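Long-range contact in immunomodulatory active chitinase (Trichuris suis, PDB 6G9C), which probably hydrolyses chitin as a secreted family 18 glycosidase and has immunomodulatory activity in inflammatory lung disease: residues F76-Y90 with K131-F145. Numbering follows the deposited sequence.
Sequences FTVDQFEWNDIDVLY and KFISSLVSFLQQNKF
F139 reaches from helix 126-142 to V78 and Y90, into the angle between strand 78-79 and the N-terminal part of helix 85-94. Its CG is anti to the backbone N (chi1 -166°), which carries the ring off the helix toward both elements. CB, CG and CD2 all lie against V78 CG1, and this methyl sits over one face of the ring, 4.3 Å from its centroid. Along one rim CD1 passes V78 O and CE1 meets D79 CA and I86 CD1; along the other, F139 CE2 comes within 3.2 Å of Y90 OH, which lies in the ring plane. F139 CZ, at the tip, is 3.5 Å from Q80 N. The Y90 and F139 rings meet rim to rim with their planes at 85°, neither lying over the other. These segments belong to the TIM barrel of the glycosyl hydrolase 18 family: helix 126-142 packs here against the short strand 78-79, which pairs antiparallel with barrel strand 64-72, and against the helix after it. F145, whose backbone N bonds L140 O in the Schellman motif that ends helix 126-142, points its edge at the face of Y90 in a T-shaped stack, with F145 CZ 3.8 Å from Y90 CD1. N143 places ND2 over the F139 ring while donating to F139 O, and its OD1 is linked to I86 O by one water. At the other end, V78 N donates a nearly straight bond to S135 OG (2.8 Å, 167°), while V78 CG2 touches F132 CE1 at 3.5 Å. The outer side of the helix faces the second subunit, where Q141 OE1 is hydrogen-bonded to T181 OG1 of that subunit.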
loop_
_atom_site.group_PDB
_atom_site.type_symbol
_atom_site.label_atom_id
_atom_site.label_comp_id
_atom_site.label_asym_id
_atom_site.label_seq_id
_atom_site.Cartn_x
_atom_site.Cartn_y
_atom_site.Cartn_z
ATOM N N PHE A 76 2.085 -23.206 -18.074
ATOM C CA PHE A 76 0.945 -22.893 -17.197
ATOM C C PHE A 76 1.338 -22.023 -16.008
ATOM O O PHE A 76 0.509 -21.835 -15.099
ATOM C CB PHE A 76 0.233 -24.156 -16.683
ATOM C CG PHE A 76 -0.054 -25.172 -17.764
ATOM C CD1 PHE A 76 -0.563 -24.766 -18.995
ATOM C CD2 PHE A 76 0.182 -26.519 -17.551
ATOM C CE1 PHE A 76 -0.826 -25.691 -19.991
ATOM C CE2 PHE A 76 -0.083 -27.448 -18.547
ATOM C CZ PHE A 76 -0.585 -27.027 -19.769
ATOM N N THR A 77 2.555 -21.488 -15.966
ATOM C CA THR A 77 2.916 -20.544 -14.916
ATOM C C THR A 77 2.537 -19.116 -15.323
ATOM O O THR A 77 2.320 -18.814 -16.498
ATOM C CB THR A 77 4.411 -20.630 -14.599
ATOM O OG1 THR A 77 5.168 -20.299 -15.766
ATOM C CG2 THR A 77 4.793 -22.041 -14.123
ATOM N N VAL A 78 2.443 -18.235 -14.324
ATOM C CA VAL A 78 1.993 -16.856 -14.508
ATOM C C VAL A 78 3.185 -15.913 -14.411
ATOM O O VAL A 78 4.089 -16.124 -13.593
ATOM C CB VAL A 78 0.915 -16.479 -13.474
ATOM C CG1 VAL A 78 0.505 -15.005 -13.633
ATOM C CG2 VAL A 78 -0.293 -17.376 -13.625
ATOM N N ASP A 79 3.170 -14.857 -15.230
ATOM C CA ASP A 79 4.236 -13.866 -15.219
ATOM C C ASP A 79 3.720 -12.552 -15.793
ATOM O O ASP A 79 2.627 -12.476 -16.371
ATOM C CB ASP A 79 5.455 -14.351 -16.005
ATOM C CG ASP A 79 6.750 -13.761 -15.484
ATOM O OD1 ASP A 79 6.693 -12.877 -14.596
ATOM O OD2 ASP A 79 7.823 -14.190 -15.959
ATOM N N GLN A 80 4.530 -11.509 -15.621
ATOM C CA GLN A 80 4.190 -10.210 -16.183
ATOM C C GLN A 80 4.218 -10.280 -17.703
ATOM O O GLN A 80 4.951 -11.075 -18.303
ATOM C CB GLN A 80 5.168 -9.139 -15.694
ATOM C CG GLN A 80 6.593 -9.374 -16.156
ATOM C CD GLN A 80 7.516 -8.216 -15.832
ATOM O OE1 GLN A 80 7.127 -7.268 -15.150
ATOM N NE2 GLN A 80 8.741 -8.283 -16.331
ATOM N N PHE A 81 3.394 -9.457 -18.327
ATOM C CA PHE A 81 3.369 -9.414 -19.779
ATOM C C PHE A 81 4.290 -8.330 -20.319
ATOM O O PHE A 81 5.084 -8.585 -21.231
ATOM C CB PHE A 81 1.936 -9.197 -20.272
ATOM C CG PHE A 81 1.729 -9.597 -21.697
ATOM C CD1 PHE A 81 2.197 -8.800 -22.729
ATOM C CD2 PHE A 81 1.081 -10.777 -22.008
ATOM C CE1 PHE A 81 2.014 -9.172 -24.047
ATOM C CE2 PHE A 81 0.897 -11.155 -23.321
ATOM C CZ PHE A 81 1.362 -10.353 -24.343
ATOM N N GLU A 82 4.205 -7.126 -19.766
ATOM C CA GLU A 82 5.021 -6.020 -20.240
ATOM C C GLU A 82 6.287 -5.910 -19.403
ATOM O O GLU A 82 6.288 -6.191 -18.200
ATOM C CB GLU A 82 4.247 -4.698 -20.194
ATOM C CG GLU A 82 3.147 -4.570 -21.250
ATOM C CD GLU A 82 3.689 -4.611 -22.675
ATOM O OE1 GLU A 82 4.868 -4.272 -22.886
ATOM O OE2 GLU A 82 2.932 -4.984 -23.589
ATOM N N TRP A 83 7.364 -5.481 -20.064
ATOM C CA TRP A 83 8.689 -5.433 -19.463
ATOM C C TRP A 83 8.730 -4.631 -18.170
ATOM O O TRP A 83 9.646 -4.830 -17.363
ATOM C CB TRP A 83 9.675 -4.828 -20.462
ATOM C CG TRP A 83 9.434 -3.367 -20.682
ATOM C CD1 TRP A 83 8.500 -2.800 -21.510
ATOM C CD2 TRP A 83 10.122 -2.280 -20.049
ATOM N NE1 TRP A 83 8.574 -1.428 -21.433
ATOM C CE2 TRP A 83 9.562 -1.083 -20.547
ATOM C CE3 TRP A 83 11.160 -2.203 -19.112
ATOM C CZ2 TRP A 83 10.004 0.174 -20.138
ATOM C CZ3 TRP A 83 11.598 -0.953 -18.709
ATOM C CH2 TRP A 83 11.023 0.217 -19.222
ATOM N N ASN A 84 7.779 -3.717 -17.955
ATOM C CA ASN A 84 7.806 -2.841 -16.789
ATOM C C ASN A 84 6.577 -3.009 -15.902
ATOM O O ASN A 84 6.260 -2.103 -15.127
ATOM C CB ASN A 84 7.970 -1.375 -17.217
ATOM C CG ASN A 84 6.870 -0.901 -18.164
ATOM O OD1 ASN A 84 6.149 -1.705 -18.752
ATOM N ND2 ASN A 84 6.754 0.416 -18.325
ATOM N N ASP A 85 5.875 -4.141 -15.997
ATOM C CA ASP A 85 4.714 -4.372 -15.137
ATOM C C ASP A 85 5.127 -4.411 -13.667
ATOM O O ASP A 85 4.704 -3.571 -12.861
ATOM C CB ASP A 85 4.016 -5.682 -15.519
ATOM C CG ASP A 85 3.098 -5.547 -16.726
ATOM O OD1 ASP A 85 2.505 -4.466 -16.927
ATOM O OD2 ASP A 85 2.966 -6.542 -17.474
ATOM N N ILE A 86 5.956 -5.397 -13.305
ATOM C CA ILE A 86 6.327 -5.612 -11.907
ATOM C C ILE A 86 7.108 -4.427 -11.366
ATOM O O ILE A 86 6.868 -3.972 -10.241
ATOM C CB ILE A 86 7.128 -6.919 -11.765
ATOM C CG1 ILE A 86 6.205 -8.128 -11.894
ATOM C CG2 ILE A 86 7.876 -6.952 -10.441
ATOM C CD1 ILE A 86 6.946 -9.413 -12.244
ATOM N N ASP A 87 8.034 -3.890 -12.166
ATOM C CA ASP A 87 8.924 -2.835 -11.694
ATOM C C ASP A 87 8.255 -1.465 -11.625
ATOM O O ASP A 87 8.618 -0.658 -10.765
ATOM C CB ASP A 87 10.161 -2.762 -12.594
ATOM C CG ASP A 87 11.105 -3.932 -12.380
ATOM O OD1 ASP A 87 10.906 -4.678 -11.400
ATOM O OD2 ASP A 87 12.040 -4.112 -13.192
ATOM N N VAL A 88 7.300 -1.164 -12.510
ATOM C CA VAL A 88 6.828 0.215 -12.631
ATOM C C VAL A 88 5.310 0.307 -12.519
ATOM O O VAL A 88 4.781 1.027 -11.665
ATOM C CB VAL A 88 7.308 0.842 -13.956
ATOM C CG1 VAL A 88 6.791 2.259 -14.090
ATOM C CG2 VAL A 88 8.833 0.840 -14.034
ATOM N N LEU A 89 4.596 -0.426 -13.374
ATOM C CA LEU A 89 3.167 -0.183 -13.527
ATOM C C LEU A 89 2.344 -0.776 -12.387
ATOM O O LEU A 89 1.422 -0.113 -11.896
ATOM C CB LEU A 89 2.684 -0.720 -14.878
ATOM C CG LEU A 89 3.304 -0.063 -16.112
ATOM C CD1 LEU A 89 2.647 -0.644 -17.363
ATOM C CD2 LEU A 89 3.153 1.478 -16.069
ATOM N N TYR A 90 2.618 -2.024 -11.977
ATOM C CA TYR A 90 1.924 -2.576 -10.811
ATOM C C TYR A 90 2.033 -1.656 -9.602
ATOM O O TYR A 90 0.988 -1.305 -9.025
ATOM C CB TYR A 90 2.458 -3.962 -10.404
ATOM C CG TYR A 90 2.209 -5.132 -11.340
ATOM C CD1 TYR A 90 1.369 -5.030 -12.450
ATOM C CD2 TYR A 90 2.833 -6.356 -11.096
ATOM C CE1 TYR A 90 1.165 -6.132 -13.292
ATOM C CE2 TYR A 90 2.640 -7.436 -11.920
ATOM C CZ TYR A 90 1.805 -7.329 -13.011
ATOM O OH TYR A 90 1.641 -8.443 -13.816
ATOM N N LYS A 131 -0.850 -26.628 -10.913
ATOM C CA LYS A 131 0.386 -25.923 -11.227
ATOM C C LYS A 131 0.107 -24.455 -11.512
ATOM O O LYS A 131 0.782 -23.565 -10.983
ATOM C CB LYS A 131 1.083 -26.580 -12.419
ATOM C CG LYS A 131 2.459 -25.999 -12.672
ATOM C CD LYS A 131 3.134 -26.621 -13.876
ATOM C CE LYS A 131 4.458 -25.928 -14.155
ATOM N NZ LYS A 131 5.266 -26.635 -15.185
ATOM N N PHE A 132 -0.898 -24.185 -12.348
ATOM C CA PHE A 132 -1.295 -22.807 -12.625
ATOM C C PHE A 132 -1.712 -22.075 -11.352
ATOM O O PHE A 132 -1.287 -20.939 -11.107
ATOM C CB PHE A 132 -2.431 -22.796 -13.645
ATOM C CG PHE A 132 -3.165 -21.492 -13.715
ATOM C CD1 PHE A 132 -2.566 -20.387 -14.282
ATOM C CD2 PHE A 132 -4.449 -21.366 -13.205
ATOM C CE1 PHE A 132 -3.224 -19.181 -14.351
ATOM C CE2 PHE A 132 -5.116 -20.162 -13.271
ATOM C CZ PHE A 132 -4.502 -19.063 -13.850
ATOM N N ILE A 133 -2.567 -22.701 -10.541
ATOM C CA ILE A 133 -3.113 -22.025 -9.361
ATOM C C ILE A 133 -2.001 -21.665 -8.374
ATOM O O ILE A 133 -1.981 -20.557 -7.818
ATOM C CB ILE A 133 -4.197 -22.903 -8.704
ATOM C CG1 ILE A 133 -5.485 -22.893 -9.530
ATOM C CG2 ILE A 133 -4.495 -22.433 -7.297
ATOM C CD1 ILE A 133 -6.472 -23.968 -9.102
ATOM N N SER A 134 -1.058 -22.590 -8.144
ATOM C CA SER A 134 0.074 -22.297 -7.262
ATOM C C SER A 134 0.903 -21.141 -7.805
ATOM O O SER A 134 1.315 -20.250 -7.050
ATOM C CB SER A 134 0.955 -23.533 -7.087
ATOM O OG SER A 134 0.272 -24.538 -6.359
ATOM N N SER A 135 1.154 -21.143 -9.116
ATOM C CA SER A 135 1.891 -20.052 -9.743
ATOM C C SER A 135 1.145 -18.731 -9.606
ATOM O O SER A 135 1.746 -17.690 -9.319
ATOM C CB SER A 135 2.134 -20.376 -11.215
ATOM O OG SER A 135 2.872 -19.344 -11.842
ATOM N N LEU A 136 -0.167 -18.755 -9.816
ATOM C CA LEU A 136 -0.959 -17.532 -9.764
ATOM C C LEU A 136 -1.006 -16.963 -8.350
ATOM O O LEU A 136 -0.825 -15.753 -8.144
ATOM C CB LEU A 136 -2.364 -17.834 -10.273
ATOM C CG LEU A 136 -3.399 -16.760 -10.000
ATOM C CD1 LEU A 136 -3.099 -15.536 -10.865
ATOM C CD2 LEU A 136 -4.804 -17.273 -10.248
ATOM N N VAL A 137 -1.246 -17.825 -7.358
ATOM C CA VAL A 137 -1.358 -17.356 -5.978
ATOM C C VAL A 137 -0.065 -16.692 -5.537
ATOM O O VAL A 137 -0.079 -15.621 -4.903
ATOM C CB VAL A 137 -1.756 -18.517 -5.049
ATOM C CG1 VAL A 137 -1.261 -18.261 -3.648
ATOM C CG2 VAL A 137 -3.256 -18.679 -5.053
ATOM N N SER A 138 1.071 -17.286 -5.909
ATOM C CA SER A 138 2.361 -16.677 -5.601
ATOM C C SER A 138 2.503 -15.322 -6.284
ATOM O O SER A 138 2.919 -14.342 -5.656
ATOM C CB SER A 138 3.497 -17.615 -6.012
ATOM O OG SER A 138 3.416 -18.842 -5.305
ATOM N N PHE A 139 2.148 -15.246 -7.570
ATOM C CA PHE A 139 2.291 -13.996 -8.312
ATOM C C PHE A 139 1.402 -12.908 -7.732
ATOM O O PHE A 139 1.817 -11.748 -7.629
ATOM C CB PHE A 139 1.958 -14.221 -9.791
ATOM C CG PHE A 139 2.396 -13.100 -10.693
ATOM C CD1 PHE A 139 3.700 -13.033 -11.158
ATOM C CD2 PHE A 139 1.496 -12.111 -11.085
ATOM C CE1 PHE A 139 4.104 -11.996 -12.004
ATOM C CE2 PHE A 139 1.891 -11.067 -11.926
ATOM C CZ PHE A 139 3.193 -11.008 -12.385
ATOM N N LEU A 140 0.173 -13.268 -7.350
ATOM C CA LEU A 140 -0.757 -12.294 -6.786
ATOM C C LEU A 140 -0.218 -11.717 -5.485
ATOM O O LEU A 140 -0.187 -10.493 -5.303
ATOM C CB LEU A 140 -2.126 -12.939 -6.559
ATOM C CG LEU A 140 -2.951 -13.285 -7.810
ATOM C CD1 LEU A 140 -4.165 -14.135 -7.433
ATOM C CD2 LEU A 140 -3.358 -12.027 -8.610
ATOM N N GLN A 141 0.218 -12.587 -4.565
ATOM C CA GLN A 141 0.663 -12.109 -3.260
ATOM C C GLN A 141 2.002 -11.388 -3.356
ATOM O O GLN A 141 2.222 -10.395 -2.652
ATOM C CB GLN A 141 0.742 -13.261 -2.249
ATOM C CG GLN A 141 -0.624 -13.822 -1.844
ATOM C CD GLN A 141 -0.763 -14.057 -0.333
ATOM O OE1 GLN A 141 0.131 -14.608 0.309
ATOM N NE2 GLN A 141 -1.900 -13.652 0.230
ATOM N N GLN A 142 2.910 -11.862 -4.222
ATOM C CA GLN A 142 4.192 -11.182 -4.377
ATOM C C GLN A 142 3.999 -9.745 -4.850
ATOM O O GLN A 142 4.789 -8.865 -4.499
ATOM C CB GLN A 142 5.094 -11.930 -5.363
ATOM C CG GLN A 142 5.668 -13.259 -4.838
ATOM C CD GLN A 142 6.185 -14.182 -5.948
ATOM O OE1 GLN A 142 5.954 -13.953 -7.141
ATOM N NE2 GLN A 142 6.880 -15.243 -5.549
ATOM N N ASN A 143 2.946 -9.485 -5.622
ATOM C CA ASN A 143 2.765 -8.190 -6.255
ATOM C C ASN A 143 1.622 -7.394 -5.642
ATOM O O ASN A 143 1.235 -6.344 -6.189
ATOM C CB ASN A 143 2.587 -8.383 -7.764
ATOM C CG ASN A 143 3.880 -8.843 -8.432
ATOM O OD1 ASN A 143 4.827 -8.068 -8.564
ATOM N ND2 ASN A 143 3.938 -10.114 -8.817
ATOM N N LYS A 144 1.105 -7.851 -4.494
ATOM C CA LYS A 144 0.191 -7.087 -3.643
ATOM C C LYS A 144 -1.187 -6.915 -4.269
ATOM O O LYS A 144 -1.881 -5.942 -3.975
ATOM C CB LYS A 144 0.774 -5.707 -3.286
ATOM C CG LYS A 144 2.194 -5.743 -2.745
ATOM C CD LYS A 144 2.271 -6.511 -1.449
ATOM C CE LYS A 144 3.238 -5.839 -0.481
ATOM N NZ LYS A 144 4.592 -5.660 -1.071
ATOM N N PHE A 145 -1.601 -7.838 -5.135
ATOM C CA PHE A 145 -2.938 -7.761 -5.702
ATOM C C PHE A 145 -3.994 -8.155 -4.671
ATOM O O PHE A 145 -3.737 -8.911 -3.724
ATOM C CB PHE A 145 -3.053 -8.648 -6.951
ATOM C CG PHE A 145 -2.414 -8.038 -8.171
ATOM C CD1 PHE A 145 -3.098 -7.093 -8.924
ATOM C CD2 PHE A 145 -1.123 -8.376 -8.535
ATOM C CE1 PHE A 145 -2.508 -6.499 -10.033
ATOM C CE2 PHE A 145 -0.527 -7.795 -9.655
ATOM C CZ PHE A 145 -1.219 -6.851 -10.396
HETATM O O HOH W 1 5.068 -5.452 -8.320
#